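Local coordinates for short chain dehydrogenase/reductase (Acinetobacter baumannii, PDB 4IUY), which probably catalyses NAD(P)-dependent oxidation or reduction of a substrate not yet identified, as a Rossmann-fold member of the short-chain dehydrogenase/reductase family, at residues L137-P140 and W141-A144; R186-T189 and E190-V194; T221-V224 and G225-L229. All coordinates share one frame; numbering follows the deposited sequence.

Contact 1. Residues L137-P140 and W141-A144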
loop_
_atom_site.group_PDB
_atom_site.type_symbol
_atom_site.label_atom_id
_atom_site.label_comp_id
_atom_site.label_asym_id
_atom_site.label_seq_id
_atom_site.Cartn_x
_atom_site.Cartn_y
_atom_site.Cartn_z
ATOM N N LEU D 137 11.750 -8.871 14.812
ATOM C CA LEU D 137 10.434 -8.313 15.149
ATOM C C LEU D 137 10.178 -8.305 16.666
ATOM O O LEU D 137 9.834 -7.275 17.246
ATOM C CB LEU D 137 9.324 -9.070 14.429
ATOM C CG LEU D 137 7.875 -8.713 14.773
ATOM C CD1 LEU D 137 7.547 -7.224 14.500
ATOM C CD2 LEU D 137 6.919 -9.615 14.017
ATOM N N LYS D 138 10.356 -9.446 17.317
ATOM C CA LYS D 138 10.079 -9.480 18.755
ATOM C C LYS D 138 11.031 -8.615 19.578
ATOM O O LYS D 138 10.593 -7.915 20.483
ATOM C CB LYS D 138 10.079 -10.894 19.291
ATOM C CG LYS D 138 9.616 -10.986 20.731
ATOM C CD LYS D 138 9.577 -12.433 21.156
ATOM C CE LYS D 138 9.286 -12.559 22.652
ATOM N NZ LYS D 138 9.443 -13.981 23.113
ATOM N N ALA D 139 12.325 -8.681 19.290
ATOM C CA ALA D 139 13.290 -7.886 20.046
ATOM C C ALA D 139 13.096 -6.369 19.949
ATOM O O ALA D 139 13.087 -5.693 20.980
ATOM C CB ALA D 139 14.722 -8.290 19.723
ATOM N N PRO D 140 12.945 -5.826 18.720
ATOM C CA PRO D 140 12.703 -4.383 18.613
ATOM C C PRO D 140 11.464 -3.964 19.394
ATOM O O PRO D 140 11.454 -2.866 19.967
ATOM C CB PRO D 140 12.484 -4.175 17.107
ATOM C CG PRO D 140 13.150 -5.323 16.466
ATOM C CD PRO D 140 13.049 -6.464 17.387
ATOM N N TRP D 141 10.440 -4.817 19.403
ATOM C CA TRP D 141 9.240 -4.568 20.192
ATOM C C TRP D 141 9.551 -4.534 21.702
ATOM O O TRP D 141 9.151 -3.605 22.403
ATOM C CB TRP D 141 8.147 -5.594 19.862
ATOM C CG TRP D 141 7.009 -5.639 20.860
ATOM C CD1 TRP D 141 5.975 -4.755 20.972
ATOM C CD2 TRP D 141 6.797 -6.634 21.873
ATOM N NE1 TRP D 141 5.138 -5.134 21.999
ATOM C CE2 TRP D 141 5.617 -6.286 22.561
ATOM C CE3 TRP D 141 7.486 -7.787 22.255
ATOM C CZ2 TRP D 141 5.113 -7.048 23.631
ATOM C CZ3 TRP D 141 6.994 -8.542 23.317
ATOM C CH2 TRP D 141 5.813 -8.168 23.994
ATOM N N GLN D 142 10.267 -5.542 22.190
ATOM C CA GLN D 142 10.712 -5.573 23.593
ATOM C C GLN D 142 11.507 -4.319 23.963
ATOM O O GLN D 142 11.221 -3.659 24.984
ATOM C CB GLN D 142 11.580 -6.807 23.866
ATOM C CG GLN D 142 10.866 -8.156 23.753
ATOM C CD GLN D 142 11.841 -9.348 23.733
ATOM O OE1 GLN D 142 12.739 -9.423 22.879
ATOM N NE2 GLN D 142 11.644 -10.291 24.648
ATOM N N CYS D 143 12.491 -3.987 23.129
ATOM C CA CYS D 143 13.337 -2.822 23.395
ATOM C C CYS D 143 12.517 -1.549 23.424
ATOM O O CYS D 143 12.727 -0.691 24.279
ATOM C CB CYS D 143 14.458 -2.685 22.363
ATOM S SG CYS D 143 15.650 -3.993 22.468
ATOM N N ALA D 144 11.601 -1.427 22.472
ATOM C CA ALA D 144 10.735 -0.257 22.417
ATOM C C ALA D 144 9.939 -0.156 23.710
ATOM O O ALA D 144 9.896 0.898 24.339
ATOM C CB ALA D 144 9.774 -0.326 21.188
#
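Lys138 and Gln142 meet one turn apart in a local, intrahelical contact, in the buried middle of the long helix 126-153. Their side chains run at a slant to each other, and CE of Lys138 comes 3.8 Å from NE2 of Gln142. Neither polar end is spent on the other: across the subunit boundary, NZ of Lys138 forms a salt bridge with Asp130 of the second subunit, and NE2 of Gln142 a hydrogen bond with Asp126 of that subunit. The indole of Trp141 leaves its backbone with CG anti to N (chi1 165°), which carries CE3 to 4.1 Å from CG of Lys138 and sets the carbonyl O of Lys138 at the ring edge. The same ring stacks on Trp129 of the second subunit, so this turn lies in the interface with that subunit of the four-chain assembly, consistent with the helix-mediated interfaces of oligomeric short-chain dehydrogenases. Pro140 brings no N-H, and the helix kinks there because the turn before is missing a bond. Trp141 N to Leu137 O, at 3.3 Å, is a weak hydrogen bond. Regular spacing returns at once: Gln142 N reaches Lys138 O at 2.9 Å, and Cys143 N reaches Ala139 O at 2.8 Å. Ala144 N closes on Pro140 O at 2.9 Å, while the Pro140 ring packs against Leu185 of helix 176-196.

Contact 2. Residues R186-T189 and E190-V194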
loop_
_atom_site.group_PDB
_atom_site.type_symbol
_atom_site.label_atom_id
_atom_site.label_comp_id
_atom_site.label_asym_id
_atom_site.label_seq_id
_atom_site.Cartn_x
_atom_site.Cartn_y
_atom_site.Cartn_z
ATOM N N ARG D 186 7.140 -3.258 10.148
ATOM C CA ARG D 186 6.615 -2.075 9.462
ATOM C C ARG D 186 5.239 -1.692 9.998
ATOM O O ARG D 186 4.987 -0.531 10.315
ATOM C CB ARG D 186 6.528 -2.286 7.947
ATOM C CG ARG D 186 6.044 -1.047 7.199
ATOM C CD ARG D 186 5.805 -1.341 5.711
ATOM N NE ARG D 186 5.786 -0.091 4.962
ATOM C CZ ARG D 186 4.711 0.677 4.804
ATOM N NH1 ARG D 186 3.537 0.317 5.332
ATOM N NH2 ARG D 186 4.812 1.812 4.117
ATOM N N HIS D 187 4.341 -2.656 10.118
ATOM C CA HIS D 187 3.015 -2.301 10.593
ATOM C C HIS D 187 3.012 -1.953 12.090
ATOM O O HIS D 187 2.219 -1.109 12.533
ATOM C CB HIS D 187 2.004 -3.406 10.300
ATOM C CG HIS D 187 0.581 -2.976 10.445
ATOM N ND1 HIS D 187 0.145 -1.724 10.065
ATOM C CD2 HIS D 187 -0.519 -3.645 10.870
ATOM C CE1 HIS D 187 -1.158 -1.627 10.280
ATOM N NE2 HIS D 187 -1.589 -2.785 10.751
ATOM N N LEU D 188 3.899 -2.599 12.848
ATOM C CA LEU D 188 4.042 -2.334 14.277
ATOM C C LEU D 188 4.518 -0.902 14.487
ATOM O O LEU D 188 4.090 -0.229 15.417
ATOM C CB LEU D 188 5.010 -3.326 14.933
ATOM C CG LEU D 188 5.140 -3.220 16.468
ATOM C CD1 LEU D 188 3.775 -3.406 17.110
ATOM C CD2 LEU D 188 6.122 -4.221 17.034
ATOM N N THR D 189 5.396 -0.444 13.604
ATOM C CA THR D 189 5.826 0.937 13.611
ATOM C C THR D 189 4.598 1.876 13.541
ATOM O O THR D 189 4.457 2.798 14.352
ATOM C CB THR D 189 6.810 1.205 12.446
ATOM O OG1 THR D 189 7.931 0.313 12.549
ATOM C CG2 THR D 189 7.288 2.639 12.450
ATOM N N GLU D 190 3.685 1.598 12.618
ATOM C CA GLU D 190 2.459 2.391 12.484
ATOM C C GLU D 190 1.578 2.323 13.721
ATOM O O GLU D 190 1.052 3.353 14.182
ATOM C CB GLU D 190 1.663 1.939 11.263
ATOM C CG GLU D 190 2.468 2.049 9.955
ATOM C CD GLU D 190 1.766 1.456 8.722
ATOM O OE1 GLU D 190 1.422 0.242 8.718
ATOM O OE2 GLU D 190 1.548 2.231 7.760
ATOM N N VAL D 191 1.404 1.105 14.238
ATOM C CA VAL D 191 0.567 0.870 15.420
ATOM C C VAL D 191 1.169 1.552 16.665
ATOM O O VAL D 191 0.462 2.208 17.421
ATOM C CB VAL D 191 0.355 -0.660 15.667
ATOM C CG1 VAL D 191 -0.380 -0.902 16.961
ATOM C CG2 VAL D 191 -0.423 -1.282 14.512
HETATM N N MSE D 192 2.482 1.418 16.836
HETATM C CA MSE D 192 3.181 2.070 17.926
HETATM C C MSE D 192 3.073 3.582 17.791
HETATM O O MSE D 192 2.904 4.290 18.781
HETATM C CB MSE D 192 4.633 1.650 17.970
HETATM C CG MSE D 192 4.879 0.229 18.450
HETATM SE SE MSE D 192 6.800 -0.239 18.246
HETATM C CE MSE D 192 7.573 1.400 18.933
ATOM N N ALA D 193 3.152 4.085 16.569
ATOM C CA ALA D 193 3.071 5.527 16.387
ATOM C C ALA D 193 1.761 6.044 16.978
ATOM O O ALA D 193 1.742 7.055 17.697
ATOM C CB ALA D 193 3.176 5.874 14.955
ATOM N N VAL D 194 0.683 5.312 16.713
ATOM C CA VAL D 194 -0.634 5.674 17.218
ATOM C C VAL D 194 -0.721 5.586 18.737
ATOM O O VAL D 194 -1.183 6.524 19.388
ATOM C CB VAL D 194 -1.746 4.772 16.602
ATOM C CG1 VAL D 194 -3.063 4.967 17.354
ATOM C CG2 VAL D 194 -1.901 5.042 15.085
HETATM O O HOH W 1 2.872 -1.726 7.156
#
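His187 gives its ND1 proton to OE1 of Glu190 in a 2.7 Å hydrogen bond with an N-H...O angle of 165°. The carboxylate oxygen lies close to the imidazole plane but is met on its anti side, and the two planes stand 73° apart. At the far side of the ring, NE2 donates to the carbonyl of Ser170 of the second subunit; with both nitrogens donating, the imidazole may well carry a positive charge. CG2 of Val191 sits over one ring face, 4.2 Å from the centroid, in a CH-pi contact. Glu190 OE1 has a second donor in a water 2.9 Å away, and that water in turn accepts from Arg186 NH1 at 2.8 Å. The direct salt bridge is long, 3.7 Å from NH1 of Arg186 to OE2 of Glu190, so the water is the tighter link; NE of Arg186 is paired with Glu262. Thr189 OG1 is held by the carbonyl of Leu185 and by Asn162. Along the backbone, Val191 N to His187 O and Met192 N to Leu188 O are sound bonds, whereas Glu190 N to Arg186 O is weak. CG of Leu188 packs at 3.8 Å on SE of selenomethionine Met192. His187 and Glu190 thus form a His-carboxylate hydrogen bond on the helix of the beta-alpha-beta unit 159-163, 176-196, 202-208 of the Rossmann fold, at the boundary with the second subunit.

Contact 3. Residues T221-V224 and G225-L229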
loop_
_atom_site.group_PDB
_atom_site.type_symbol
_atom_site.label_atom_id
_atom_site.label_comp_id
_atom_site.label_asym_id
_atom_site.label_seq_id
_atom_site.Cartn_x
_atom_site.Cartn_y
_atom_site.Cartn_z
ATOM N N THR D 221 28.234 -9.242 -5.991
ATOM C CA THR D 221 29.245 -9.111 -7.042
ATOM C C THR D 221 29.148 -10.179 -8.145
ATOM O O THR D 221 29.804 -10.078 -9.185
ATOM C CB THR D 221 30.673 -9.096 -6.443
ATOM O OG1 THR D 221 30.933 -10.324 -5.742
ATOM C CG2 THR D 221 30.825 -7.922 -5.487
ATOM N N SER D 222 28.308 -11.184 -7.913
ATOM C CA SER D 222 28.094 -12.301 -8.846
ATOM C C SER D 222 27.314 -11.958 -10.112
ATOM O O SER D 222 27.079 -10.796 -10.424
ATOM C CB SER D 222 27.374 -13.443 -8.130
ATOM O OG SER D 222 26.159 -12.994 -7.554
ATOM N N GLU D 223 26.959 -12.992 -10.863
ATOM C CA GLU D 223 26.171 -12.815 -12.076
ATOM C C GLU D 223 24.699 -12.522 -11.786
ATOM O O GLU D 223 24.098 -11.637 -12.391
ATOM C CB GLU D 223 26.251 -14.085 -12.931
ATOM C CG GLU D 223 25.336 -14.111 -14.149
ATOM C CD GLU D 223 25.356 -15.465 -14.865
ATOM O OE1 GLU D 223 26.063 -16.385 -14.391
ATOM O OE2 GLU D 223 24.659 -15.611 -15.896
ATOM N N VAL D 224 24.142 -13.248 -10.824
ATOM C CA VAL D 224 22.755 -13.071 -10.426
ATOM C C VAL D 224 22.528 -11.694 -9.816
ATOM O O VAL D 224 21.493 -11.063 -10.048
ATOM C CB VAL D 224 22.324 -14.167 -9.426
ATOM C CG1 VAL D 224 20.869 -13.977 -8.997
ATOM C CG2 VAL D 224 22.548 -15.557 -10.033
ATOM N N GLY D 225 23.514 -11.224 -9.054
ATOM C CA GLY D 225 23.430 -9.921 -8.424
ATOM C C GLY D 225 23.774 -8.748 -9.326
ATOM O O GLY D 225 23.316 -7.631 -9.086
ATOM N N GLN D 226 24.596 -8.976 -10.347
ATOM C CA GLN D 226 24.935 -7.893 -11.260
ATOM C C GLN D 226 23.772 -7.574 -12.182
ATOM O O GLN D 226 23.656 -6.459 -12.696
ATOM C CB GLN D 226 26.196 -8.211 -12.051
ATOM C CG GLN D 226 26.989 -6.960 -12.400
ATOM C CD GLN D 226 27.593 -6.259 -11.174
ATOM O OE1 GLN D 226 27.604 -6.795 -10.061
ATOM N NE2 GLN D 226 28.091 -5.048 -11.386
ATOM N N GLN D 227 22.905 -8.561 -12.375
ATOM C CA GLN D 227 21.688 -8.359 -13.143
ATOM C C GLN D 227 20.714 -7.547 -12.312
ATOM O O GLN D 227 19.906 -6.791 -12.849
ATOM C CB GLN D 227 21.074 -9.695 -13.554
ATOM C CG GLN D 227 21.947 -10.482 -14.515
ATOM C CD GLN D 227 21.450 -11.896 -14.739
ATOM O OE1 GLN D 227 20.561 -12.371 -14.032
ATOM N NE2 GLN D 227 22.028 -12.580 -15.725
ATOM N N LEU D 228 20.815 -7.705 -10.992
ATOM C CA LEU D 228 20.043 -6.914 -10.043
ATOM C C LEU D 228 20.415 -5.429 -10.163
ATOM O O LEU D 228 19.522 -4.572 -10.172
ATOM C CB LEU D 228 20.271 -7.415 -8.608
ATOM C CG LEU D 228 19.299 -6.939 -7.516
ATOM C CD1 LEU D 228 17.980 -7.658 -7.666
ATOM C CD2 LEU D 228 19.855 -7.170 -6.118
ATOM N N LEU D 229 21.715 -5.122 -10.249
ATOM C CA LEU D 229 22.130 -3.729 -10.421
ATOM C C LEU D 229 21.452 -3.045 -11.594
ATOM O O LEU D 229 20.991 -1.924 -11.455
ATOM C CB LEU D 229 23.636 -3.594 -10.615
ATOM C CG LEU D 229 24.487 -3.044 -9.475
ATOM C CD1 LEU D 229 25.895 -2.661 -9.987
ATOM C CD2 LEU D 229 23.798 -1.874 -8.755
#
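The backbone between Ser222 and Gln226 enters a new helix: Ser222, with an extended psi, stands at the N-cap position, and Gln226 N bonds to its carbonyl O at 3.1 Å. One residue on, Gln227 N reaches Glu223 O at 3.3 Å with an N-H...O angle of 145°, a long first turn. The hydroxyl of Ser222 is swung between its backbone N and carbonyl carbon (chi1 56°). There OG comes 3.5 Å from Gly225 N, yet its hydrogen bond is made backward, to the carbonyl of Tyr219 in the preceding helix 217-221. Thr221 does likewise, its OG1 bonding to Glu217 O. Glu223 and Gln227 lie side by side and point the same way, their carboxylate and amide planes nearly perpendicular at 86°. NE2 of Gln227 stays 4.0 Å from both CG and OE2 of Glu223, too far from OE2 for a hydrogen bond. The closer touch is from the Gln227 chain, whose CG lies 3.2 Å from the carbonyl O of Glu223. Gln226 places its CB 3.2 Å from Ser222 O. Leu228 packs on Tyr210, Phe237 and His269, and Leu229 joins it on Phe237. The arrangement is that of a helix N-terminus with Ser222 at the N-cap position, its hydroxyl turned back to the short helix before, in the region following strand 202-208 that in short-chain dehydrogenases commonly forms the substrate-binding lid.

In the fold
Each contact joins adjoining segments, so each closes just one turn or so of helix; none encloses or crosses another, and they follow in series along the chain. Contact 1 comes first, on helix 126-153, between strands 108-111 and 159-163. Contact 2 follows on helix 176-196, leading to strand 202-208. These two helices pack side by side: Ala144 CB meets Met192 CE at 3.6 Å, and Trp141 CB meets Leu188 CD2 at 3.7 Å. Both also touch the second subunit, tying the parallel Rossmann sheet's flank to the assembly. Contact 3, at 221-229, stands apart, about 19 Å from contact 2 between nearest atoms, out on the surface.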